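PDB 3III: CocE/NonD family hydrolase from Staphylococcus aureus subsp. aureus COL, which probably hydrolyses ester or amide bonds with an alpha/beta-hydrolase domain related to cocaine esterases and X-Pro dipeptidyl-peptidases, its natural substrate being unknown. Local coordinates for residues A[414-425]-A[535-545]; A[28-38]-A[109-117]. One frame throughout, in Å; residues are numbered along the deposited sequence. Where two conformers were deposited one is given.

Contact 1 of 2, residues A[414-425]-A[535-545]; sequences WVSTKDSDDMDL and ETVNKGMHMIY
N538 and D424 illustrate how one side-chain amide can take the place of a partner strand. N538 OD1 accepts the backbone N-H of D424 at 2.8 Å, while N538 ND2 donates to D424 O at 3.0 Å. The second bond runs within the amide plane and onto a carbonyl lone pair; the first arrives tilted. The D424 carboxylate returns the grip, its OD2 receiving V537 N at 3.0 Å from above the carboxylate plane, and its other oxygen is bridged to R458.

Next to this pairing lies the H542 imidazole. Selenomethionine M423 bends at chi3 (74°) to lay its methyl over one ring face, CE sitting 3.5 Å from the H542 centroid and 22° off the normal, a CH-pi contact. D424 O stands at the ring edge, near its plane, and Y384 OH engages ND1, so bonding and packing together limit how the ring can turn. In the turn between strands, S420 OG, swung opposite its backbone N (chi1 -164°), donates to V537 O at 2.7 Å, almost in line with the carbonyl bond. A water links D419 N to M541 O where the strands part.

Farther along, regular antiparallel pairing takes over. S416 and M543 exchange backbone bonds; on their face, S416 OG reaches the hydroxyl at the end of the Y545 ring, 2.7 Å from OH. On the opposite face V415 and I544 lie side by side, CG1 to CD1 a tight 3.3 Å.

Strand 541-546 runs between 408-417 and 380-385 in one antiparallel sheet of the C-terminal domain, and residues 418-423 carry the chain across to strand 424-432 of the five-stranded sheet, beside strand 447-458.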
loop_
_atom_site.group_PDB
_atom_site.type_symbol
_atom_site.label_atom_id
_atom_site.label_comp_id
_atom_site.label_asym_id
_atom_site.label_seq_id
_atom_site.Cartn_x
_atom_site.Cartn_y
_atom_site.Cartn_z
ATOM N N TRP A 414 -10.887 0.331 -26.957
ATOM C CA TRP A 414 -10.519 1.100 -28.099
ATOM C C TRP A 414 -11.121 2.512 -28.007
ATOM O O TRP A 414 -12.321 2.678 -27.815
ATOM C CB TRP A 414 -10.939 0.391 -29.388
ATOM C CG TRP A 414 -10.248 -0.924 -29.596
ATOM C CD1 TRP A 414 -10.554 -2.120 -29.010
ATOM C CD2 TRP A 414 -9.185 -1.187 -30.509
ATOM N NE1 TRP A 414 -9.720 -3.100 -29.489
ATOM C CE2 TRP A 414 -8.844 -2.549 -30.372
ATOM C CE3 TRP A 414 -8.422 -0.383 -31.350
ATOM C CZ2 TRP A 414 -7.841 -3.146 -31.117
ATOM C CZ3 TRP A 414 -7.396 -0.966 -32.095
ATOM C CH2 TRP A 414 -7.110 -2.341 -31.962
ATOM N N VAL A 415 -10.271 3.536 -28.132
ATOM C CA VAL A 415 -10.664 4.882 -27.768
ATOM C C VAL A 415 -10.123 5.907 -28.787
ATOM O O VAL A 415 -9.098 5.664 -29.480
ATOM C CB VAL A 415 -10.149 5.239 -26.354
ATOM C CG1 VAL A 415 -10.675 4.292 -25.228
ATOM C CG2 VAL A 415 -8.603 5.347 -26.341
ATOM N N SER A 416 -10.824 7.046 -28.901
ATOM C CA SER A 416 -10.371 8.195 -29.643
ATOM C C SER A 416 -10.960 9.465 -29.054
ATOM O O SER A 416 -11.901 9.413 -28.310
ATOM C CB SER A 416 -10.794 8.139 -31.106
ATOM O OG SER A 416 -12.185 8.395 -31.226
ATOM N N THR A 417 -10.424 10.613 -29.465
ATOM C CA THR A 417 -10.862 11.919 -28.987
ATOM C C THR A 417 -10.653 12.915 -30.155
ATOM O O THR A 417 -9.822 12.723 -31.039
ATOM C CB THR A 417 -10.098 12.389 -27.701
ATOM O OG1 THR A 417 -10.596 13.661 -27.269
ATOM C CG2 THR A 417 -8.571 12.523 -27.956
ATOM N N LYS A 418 -11.485 13.938 -30.182
ATOM C CA LYS A 418 -11.436 14.915 -31.218
ATOM C C LYS A 418 -10.847 16.236 -30.781
ATOM O O LYS A 418 -10.231 16.924 -31.608
ATOM C CB LYS A 418 -12.834 15.155 -31.746
ATOM C CG LYS A 418 -12.947 14.768 -33.158
ATOM C CD LYS A 418 -14.394 14.872 -33.677
ATOM C CE LYS A 418 -14.890 16.311 -33.706
ATOM N NZ LYS A 418 -16.405 16.371 -33.724
ATOM N N ASP A 419 -11.071 16.619 -29.526
ATOM C CA ASP A 419 -10.753 17.973 -29.056
ATOM C C ASP A 419 -9.471 18.112 -28.290
ATOM O O ASP A 419 -9.148 19.217 -27.836
ATOM C CB ASP A 419 -11.850 18.489 -28.140
ATOM C CG ASP A 419 -13.145 18.741 -28.850
ATOM O OD1 ASP A 419 -13.212 18.633 -30.100
ATOM O OD2 ASP A 419 -14.105 19.077 -28.123
ATOM N N SER A 420 -8.744 17.018 -28.112
ATOM C CA SER A 420 -7.494 17.046 -27.360
ATOM C C SER A 420 -6.547 16.116 -28.078
ATOM O O SER A 420 -6.977 15.372 -28.952
ATOM C CB SER A 420 -7.751 16.544 -25.952
ATOM O OG SER A 420 -6.703 16.874 -25.085
ATOM N N ASP A 421 -5.273 16.148 -27.711
ATOM C CA ASP A 421 -4.316 15.193 -28.232
ATOM C C ASP A 421 -3.955 14.121 -27.191
ATOM O O ASP A 421 -2.956 13.437 -27.337
ATOM C CB ASP A 421 -3.058 15.894 -28.713
ATOM C CG ASP A 421 -2.249 16.504 -27.589
ATOM O OD1 ASP A 421 -2.705 16.616 -26.413
ATOM O OD2 ASP A 421 -1.136 16.930 -27.911
ATOM N N ASP A 422 -4.793 13.992 -26.161
ATOM C CA ASP A 422 -4.585 13.001 -25.094
ATOM C C ASP A 422 -5.885 12.821 -24.313
ATOM O O ASP A 422 -6.832 13.614 -24.425
ATOM C CB ASP A 422 -3.445 13.494 -24.211
ATOM C CG ASP A 422 -2.724 12.386 -23.454
ATOM O OD1 ASP A 422 -3.215 11.243 -23.405
ATOM O OD2 ASP A 422 -1.643 12.682 -22.891
HETATM N N MSE A 423 -5.951 11.737 -23.550
HETATM C CA MSE A 423 -7.115 11.412 -22.769
HETATM C C MSE A 423 -6.684 10.868 -21.402
HETATM O O MSE A 423 -5.763 10.080 -21.319
HETATM C CB MSE A 423 -7.943 10.329 -23.473
HETATM C CG MSE A 423 -8.328 10.709 -24.868
HETATM SE SE MSE A 423 -9.010 9.130 -25.849
HETATM C CE MSE A 423 -10.829 8.957 -24.975
ATOM N N ASP A 424 -7.357 11.316 -20.360
ATOM C CA ASP A 424 -7.240 10.715 -19.064
ATOM C C ASP A 424 -8.467 9.848 -18.825
ATOM O O ASP A 424 -9.575 10.372 -18.729
ATOM C CB ASP A 424 -7.101 11.799 -17.975
ATOM C CG ASP A 424 -5.707 12.450 -17.978
ATOM O OD1 ASP A 424 -4.758 11.748 -18.365
ATOM O OD2 ASP A 424 -5.549 13.614 -17.530
ATOM N N LEU A 425 -8.238 8.527 -18.667
ATOM C CA LEU A 425 -9.319 7.563 -18.492
ATOM C C LEU A 425 -9.296 7.036 -17.039
ATOM O O LEU A 425 -8.238 6.664 -16.498
ATOM C CB LEU A 425 -9.177 6.397 -19.452
ATOM C CG LEU A 425 -9.134 6.633 -20.975
ATOM C CD1 LEU A 425 -8.809 5.324 -21.754
ATOM C CD2 LEU A 425 -10.436 7.176 -21.422
ATOM N N GLU A 535 -5.304 17.831 -12.437
ATOM C CA GLU A 535 -4.563 18.316 -13.595
ATOM C C GLU A 535 -4.720 17.316 -14.738
ATOM O O GLU A 535 -3.998 16.315 -14.802
ATOM C CB GLU A 535 -3.081 18.563 -13.231
ATOM C CG GLU A 535 -2.939 19.788 -12.348
ATOM C CD GLU A 535 -1.585 19.911 -11.650
ATOM O OE1 GLU A 535 -0.634 19.169 -11.978
ATOM O OE2 GLU A 535 -1.474 20.775 -10.758
ATOM N N THR A 536 -5.687 17.598 -15.608
ATOM C CA THR A 536 -6.162 16.652 -16.628
ATOM C C THR A 536 -5.848 17.185 -18.033
ATOM O O THR A 536 -5.845 18.393 -18.236
ATOM C CB THR A 536 -7.716 16.423 -16.516
ATOM O OG1 THR A 536 -8.108 15.421 -17.437
ATOM C CG2 THR A 536 -8.477 17.702 -16.867
ATOM N N VAL A 537 -5.626 16.268 -18.986
ATOM C CA VAL A 537 -5.533 16.567 -20.452
ATOM C C VAL A 537 -6.872 16.514 -21.191
ATOM O O VAL A 537 -6.942 16.804 -22.384
ATOM C CB VAL A 537 -4.614 15.536 -21.187
ATOM C CG1 VAL A 537 -3.178 15.606 -20.687
ATOM C CG2 VAL A 537 -5.189 14.080 -21.038
ATOM N N ASN A 538 -7.935 16.148 -20.489
ATOM C CA ASN A 538 -9.256 16.001 -21.073
ATOM C C ASN A 538 -9.911 17.267 -21.624
ATOM O O ASN A 538 -9.956 18.316 -20.988
ATOM C CB ASN A 538 -10.215 15.322 -20.090
ATOM C CG ASN A 538 -9.929 13.849 -19.948
ATOM O OD1 ASN A 538 -9.305 13.267 -20.825
ATOM N ND2 ASN A 538 -10.367 13.234 -18.854
ATOM N N LYS A 539 -10.451 17.141 -22.817
ATOM C CA LYS A 539 -11.300 18.189 -23.372
ATOM C C LYS A 539 -12.320 17.512 -24.271
ATOM O O LYS A 539 -11.960 16.719 -25.148
ATOM C CB LYS A 539 -10.469 19.214 -24.152
ATOM C CG LYS A 539 -11.258 20.455 -24.592
ATOM C CD LYS A 539 -10.418 21.383 -25.506
ATOM C CE LYS A 539 -11.283 22.366 -26.317
ATOM N NZ LYS A 539 -11.855 23.297 -25.340
ATOM N N GLY A 540 -13.588 17.804 -24.037
ATOM C CA GLY A 540 -14.635 17.384 -24.970
ATOM C C GLY A 540 -14.967 15.919 -24.879
ATOM O O GLY A 540 -14.796 15.310 -23.827
HETATM N N MSE A 541 -15.478 15.365 -25.976
HETATM C CA MSE A 541 -16.029 14.022 -25.962
HETATM C C MSE A 541 -14.938 12.984 -26.024
HETATM O O MSE A 541 -13.962 13.150 -26.724
HETATM C CB MSE A 541 -16.967 13.802 -27.137
HETATM C CG MSE A 541 -18.172 14.736 -27.128
HETATM SE SE MSE A 541 -19.401 14.300 -25.644
HETATM C CE MSE A 541 -20.067 16.187 -25.460
ATOM N N HIS A 542 -15.109 11.945 -25.229
ATOM C CA HIS A 542 -14.335 10.735 -25.359
ATOM C C HIS A 542 -15.204 9.721 -26.078
ATOM O O HIS A 542 -16.361 9.542 -25.713
ATOM C CB HIS A 542 -13.920 10.169 -24.014
ATOM C CG HIS A 542 -12.802 10.915 -23.346
ATOM N ND1 HIS A 542 -12.211 10.472 -22.182
ATOM C CD2 HIS A 542 -12.157 12.054 -23.693
ATOM C CE1 HIS A 542 -11.235 11.308 -21.850
ATOM N NE2 HIS A 542 -11.172 12.264 -22.762
HETATM N N MSE A 543 -14.605 9.040 -27.052
HETATM C CA MSE A 543 -15.225 7.927 -27.780
HETATM C C MSE A 543 -14.703 6.596 -27.309
HETATM O O MSE A 543 -13.510 6.463 -27.135
HETATM C CB MSE A 543 -14.826 8.008 -29.235
HETATM C CG MSE A 543 -15.026 9.362 -29.766
HETATM SE SE MSE A 543 -16.850 9.453 -30.223
HETATM C CE MSE A 543 -16.617 8.998 -32.130
ATOM N N ILE A 544 -15.588 5.609 -27.176
ATOM C CA ILE A 544 -15.210 4.236 -26.786
ATOM C C ILE A 544 -15.822 3.243 -27.810
ATOM O O ILE A 544 -17.027 3.212 -28.027
ATOM C CB ILE A 544 -15.739 3.872 -25.357
ATOM C CG1 ILE A 544 -15.245 4.854 -24.296
ATOM C CG2 ILE A 544 -15.318 2.462 -24.939
ATOM C CD1 ILE A 544 -13.772 5.030 -24.266
ATOM N N TYR A 545 -14.972 2.473 -28.471
ATOM C CA TYR A 545 -15.404 1.615 -29.555
ATOM C C TYR A 545 -15.480 0.169 -29.098
ATOM O O TYR A 545 -14.601 -0.318 -28.404
ATOM C CB TYR A 545 -14.432 1.734 -30.728
ATOM C CG TYR A 545 -14.309 3.112 -31.263
ATOM C CD1 TYR A 545 -15.006 3.505 -32.394
ATOM C CD2 TYR A 545 -13.474 4.020 -30.662
ATOM C CE1 TYR A 545 -14.895 4.793 -32.914
ATOM C CE2 TYR A 545 -13.351 5.309 -31.160
ATOM C CZ TYR A 545 -14.051 5.679 -32.267
ATOM O OH TYR A 545 -13.888 6.950 -32.742
HETATM O O HOH W 1 -9.528 14.270 -24.032
HETATM O O HOH W 2 -13.000 15.272 -28.133
HETATM O O HOH W 3 -15.979 17.072 -28.244
#

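Contact 2 of 2, residues A[28-38]-A[109-117]; sequences VDSVQYGNQEM and DPGFWVPND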
loop_
_atom_site.group_PDB
_atom_site.type_symbol
_atom_site.label_atom_id
_atom_site.label_comp_id
_atom_site.label_asym_id
_atom_site.label_seq_id
_atom_site.Cartn_x
_atom_site.Cartn_y
_atom_site.Cartn_z
ATOM N N VAL A 28 4.987 1.323 30.741
ATOM C CA VAL A 28 4.250 1.491 29.471
ATOM C C VAL A 28 2.814 1.055 29.712
ATOM O O VAL A 28 2.581 0.064 30.384
ATOM C CB VAL A 28 4.915 0.655 28.293
ATOM C CG1 VAL A 28 4.007 0.632 26.981
ATOM C CG2 VAL A 28 6.299 1.188 27.981
ATOM N N ASP A 29 1.876 1.801 29.137
ATOM C CA ASP A 29 0.458 1.450 29.162
ATOM C C ASP A 29 0.201 0.430 28.047
ATOM O O ASP A 29 -0.288 0.760 26.986
ATOM C CB ASP A 29 -0.427 2.685 28.989
ATOM C CG ASP A 29 0.013 3.590 27.794
ATOM O OD1 ASP A 29 1.196 3.729 27.438
ATOM O OD2 ASP A 29 -0.843 4.131 27.173
ATOM N N SER A 30 0.592 -0.821 28.270
ATOM C CA SER A 30 0.421 -1.836 27.244
ATOM C C SER A 30 -1.078 -2.131 27.042
ATOM O O SER A 30 -1.819 -2.242 27.994
ATOM C CB SER A 30 1.145 -3.143 27.611
ATOM O OG SER A 30 0.776 -4.165 26.692
ATOM N N VAL A 31 -1.482 -2.248 25.790
ATOM C CA VAL A 31 -2.852 -2.590 25.372
ATOM C C VAL A 31 -3.221 -4.039 25.779
ATOM O O VAL A 31 -4.375 -4.334 26.074
ATOM C CB VAL A 31 -2.919 -2.354 23.792
ATOM C CG1 VAL A 31 -4.006 -3.141 23.102
ATOM C CG2 VAL A 31 -3.055 -0.868 23.560
ATOM N N GLN A 32 -2.233 -4.945 25.703
ATOM C CA GLN A 32 -2.437 -6.363 25.931
ATOM C C GLN A 32 -2.099 -6.785 27.358
ATOM O O GLN A 32 -2.712 -7.674 27.905
ATOM C CB GLN A 32 -1.542 -7.157 24.956
ATOM C CG GLN A 32 -1.816 -6.793 23.498
ATOM C CD GLN A 32 -1.044 -5.592 22.942
ATOM O OE1 GLN A 32 -0.065 -5.084 23.558
ATOM N NE2 GLN A 32 -1.484 -5.130 21.739
ATOM N N TYR A 33 -1.080 -6.144 27.945
ATOM C CA TYR A 33 -0.408 -6.668 29.102
ATOM C C TYR A 33 -0.327 -5.709 30.306
ATOM O O TYR A 33 0.560 -5.834 31.151
ATOM C CB TYR A 33 1.020 -7.102 28.721
ATOM C CG TYR A 33 1.098 -8.005 27.496
ATOM C CD1 TYR A 33 0.385 -9.212 27.456
ATOM C CD2 TYR A 33 1.886 -7.661 26.387
ATOM C CE1 TYR A 33 0.465 -10.042 26.392
ATOM C CE2 TYR A 33 1.999 -8.515 25.314
ATOM C CZ TYR A 33 1.278 -9.683 25.295
ATOM O OH TYR A 33 1.386 -10.544 24.208
ATOM N N GLY A 34 -1.205 -4.731 30.352
ATOM C CA GLY A 34 -1.306 -3.838 31.508
ATOM C C GLY A 34 -0.066 -2.940 31.697
ATOM O O GLY A 34 0.616 -2.584 30.740
ATOM N N ASN A 35 0.227 -2.565 32.942
ATOM C CA ASN A 35 1.382 -1.715 33.202
ATOM C C ASN A 35 2.705 -2.493 33.130
ATOM O O ASN A 35 2.978 -3.373 33.974
ATOM C CB ASN A 35 1.287 -1.069 34.552
ATOM C CG ASN A 35 0.198 -0.032 34.618
ATOM O OD1 ASN A 35 -0.424 0.291 33.605
ATOM N ND2 ASN A 35 -0.102 0.416 35.811
ATOM N N GLN A 36 3.528 -2.148 32.150
ATOM C CA GLN A 36 4.744 -2.926 31.879
ATOM C C GLN A 36 6.014 -2.098 32.022
ATOM O O GLN A 36 6.243 -1.151 31.264
ATOM C CB GLN A 36 4.663 -3.496 30.458
ATOM C CG GLN A 36 3.672 -4.621 30.338
ATOM C CD GLN A 36 4.129 -5.881 30.995
ATOM O OE1 GLN A 36 5.322 -6.120 31.063
ATOM N NE2 GLN A 36 3.191 -6.689 31.506
ATOM N N GLU A 37 6.838 -2.487 32.979
ATOM C CA GLU A 37 8.160 -1.903 33.223
ATOM C C GLU A 37 9.188 -2.362 32.175
ATOM O O GLU A 37 9.255 -3.511 31.816
ATOM C CB GLU A 37 8.705 -2.364 34.597
ATOM C CG GLU A 37 7.826 -2.148 35.792
ATOM C CD GLU A 37 8.170 -3.066 37.020
ATOM O OE1 GLU A 37 7.500 -4.142 37.233
ATOM O OE2 GLU A 37 9.087 -2.677 37.784
HETATM N N MSE A 38 9.998 -1.429 31.718
HETATM C CA MSE A 38 11.021 -1.688 30.797
HETATM C C MSE A 38 11.954 -0.505 30.840
HETATM O O MSE A 38 11.671 0.493 31.523
HETATM C CB MSE A 38 10.448 -1.883 29.393
HETATM C CG MSE A 38 9.824 -0.651 28.787
HETATM SE SE MSE A 38 8.945 -1.187 27.066
HETATM C CE MSE A 38 7.401 -2.299 27.815
ATOM N N ASP A 109 4.556 -1.603 18.592
ATOM C CA ASP A 109 4.261 -1.040 19.917
ATOM C C ASP A 109 5.167 -1.730 20.920
ATOM O O ASP A 109 5.108 -2.959 21.086
ATOM C CB ASP A 109 2.793 -1.358 20.273
ATOM C CG ASP A 109 2.349 -0.756 21.580
ATOM O OD1 ASP A 109 3.175 -0.282 22.406
ATOM O OD2 ASP A 109 1.113 -0.749 21.765
ATOM N N PRO A 110 6.037 -0.994 21.572
ATOM C CA PRO A 110 6.848 -1.680 22.575
ATOM C C PRO A 110 6.065 -2.319 23.737
ATOM O O PRO A 110 6.580 -3.236 24.368
ATOM C CB PRO A 110 7.790 -0.594 23.072
ATOM C CG PRO A 110 7.251 0.638 22.618
ATOM C CD PRO A 110 6.433 0.419 21.416
ATOM N N GLY A 111 4.845 -1.863 23.998
ATOM C CA GLY A 111 4.003 -2.444 25.018
ATOM C C GLY A 111 3.519 -3.856 24.622
ATOM O O GLY A 111 3.037 -4.614 25.484
ATOM N N PHE A 112 3.644 -4.190 23.336
ATOM C CA PHE A 112 3.329 -5.590 22.882
ATOM C C PHE A 112 4.603 -6.396 22.783
ATOM O O PHE A 112 4.693 -7.517 23.274
ATOM C CB PHE A 112 2.561 -5.608 21.532
ATOM C CG PHE A 112 2.398 -7.009 20.952
ATOM C CD1 PHE A 112 1.555 -7.909 21.546
ATOM C CD2 PHE A 112 3.138 -7.439 19.872
ATOM C CE1 PHE A 112 1.407 -9.194 21.079
ATOM C CE2 PHE A 112 3.006 -8.738 19.402
ATOM C CZ PHE A 112 2.142 -9.622 19.993
ATOM N N TRP A 113 5.625 -5.837 22.153
ATOM C CA TRP A 113 6.803 -6.638 21.836
ATOM C C TRP A 113 7.724 -6.831 23.017
ATOM O O TRP A 113 8.191 -7.944 23.249
ATOM C CB TRP A 113 7.558 -6.070 20.650
ATOM C CG TRP A 113 6.781 -6.207 19.383
ATOM C CD1 TRP A 113 6.026 -5.256 18.799
ATOM C CD2 TRP A 113 6.634 -7.377 18.585
ATOM N NE1 TRP A 113 5.440 -5.727 17.670
ATOM C CE2 TRP A 113 5.789 -7.041 17.516
ATOM C CE3 TRP A 113 7.157 -8.669 18.652
ATOM C CZ2 TRP A 113 5.463 -7.934 16.533
ATOM C CZ3 TRP A 113 6.822 -9.558 17.692
ATOM C CH2 TRP A 113 5.974 -9.205 16.641
ATOM N N VAL A 114 7.985 -5.778 23.769
ATOM C CA VAL A 114 8.944 -5.872 24.851
ATOM C C VAL A 114 8.536 -6.844 25.966
ATOM O O VAL A 114 9.375 -7.581 26.440
ATOM C CB VAL A 114 9.434 -4.500 25.363
ATOM C CG1 VAL A 114 10.437 -4.694 26.478
ATOM C CG2 VAL A 114 10.112 -3.760 24.220
ATOM N N PRO A 115 7.270 -6.913 26.355
ATOM C CA PRO A 115 6.887 -7.910 27.361
ATOM C C PRO A 115 7.032 -9.333 26.853
ATOM O O PRO A 115 7.129 -10.260 27.635
ATOM C CB PRO A 115 5.442 -7.601 27.639
ATOM C CG PRO A 115 5.354 -6.148 27.379
ATOM C CD PRO A 115 6.199 -5.922 26.169
ATOM N N ASN A 116 7.068 -9.497 25.550
ATOM C CA ASN A 116 7.329 -10.833 24.941
ATOM C C ASN A 116 8.843 -11.080 24.731
ATOM O O ASN A 116 9.249 -11.989 23.972
ATOM C CB ASN A 116 6.559 -10.952 23.625
ATOM C CG ASN A 116 5.091 -11.189 23.820
ATOM O OD1 ASN A 116 4.210 -10.367 23.471
ATOM N ND2 ASN A 116 4.801 -12.291 24.388
ATOM N N ASP A 117 9.686 -10.311 25.434
ATOM C CA ASP A 117 11.146 -10.457 25.396
ATOM C C ASP A 117 11.723 -10.250 24.024
ATOM O O ASP A 117 12.593 -11.029 23.564
ATOM C CB ASP A 117 11.606 -11.824 25.953
ATOM C CG ASP A 117 11.102 -12.049 27.400
ATOM O OD1 ASP A 117 11.509 -11.220 28.216
ATOM O OD2 ASP A 117 10.316 -13.005 27.687
HETATM O O HOH W 4 0.651 -2.384 23.859
HETATM O O HOH W 5 0.082 -2.940 20.054
#
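S30 OG is held from three directions: it donates to G111 O at 2.6 Å and accepts from two backbone amides of its own loop, Y33 N at 3.0 Å and, at longer range, Q32 N. Chi1 of 171° sets the hydroxyl opposite the serine's backbone N, where it can complete an ST turn and an ST motif while still reaching across to the helix. It approaches G111 O from above the carbonyl plane, 50° out of it. G111 O also lies near the edge of the Y33 ring, 3.4 Å from Y33 CD2.

With no side chain on G111, strand and helix come close, and V28 CG1 rests 3.6 Å from G111 CA. The short helix 110-113 is itself N-capped by D109, whose OD1 accepts G111 N and also meets S100 OG. A water ties the other carboxylate oxygen to the loop, donating to D109 OD2 at 2.7 Å as well as to Q32 OE1.

The partner of this helix is a beta hairpin: V28 and Q36 exchange backbone bonds between strands 22-30 and 36-47, and 22-30 is the outermost strand at one end of the large mixed sheet of the alpha/beta-hydrolase domain. The hairpin loop folds over the helix. Y33 crosses P115 at a slant, CD2 to CB 3.8 Å, and its hydroxyl end lies against the F112 ring. The Q32 amide, turned 69° from that ring, sets OE1 against F112 CB. Q36 NE2 donates to Y33 O at 2.8 Å, in the plane of its own amide, as its chain lies along P115 CG. On the second strand, selenomethionine M38 presses SE against V114 CB at 3.8 Å, with F59 of strand 53-60 flanking both.

The two contacts belong to different domains, on opposite sides of the chain's centre, about 56 Å apart between centres and with no shared elements. Contact 2 is the more buried, joining a hairpin at the edge of the catalytic-domain sheet to a short helix largely by apolar packing, with the S30 hydroxyl bond to the helix as its clear direct polar link. Contact 1, partly buried in the C-terminal beta domain, joins strand to strand and loop to loop and depends far more on directed polar bonds, with exposed residues at its turn. Both use side chains to satisfy backbone groups where regular secondary structure gives out: an amide and a carboxylate in contact 1, a serine hydroxyl in contact 2.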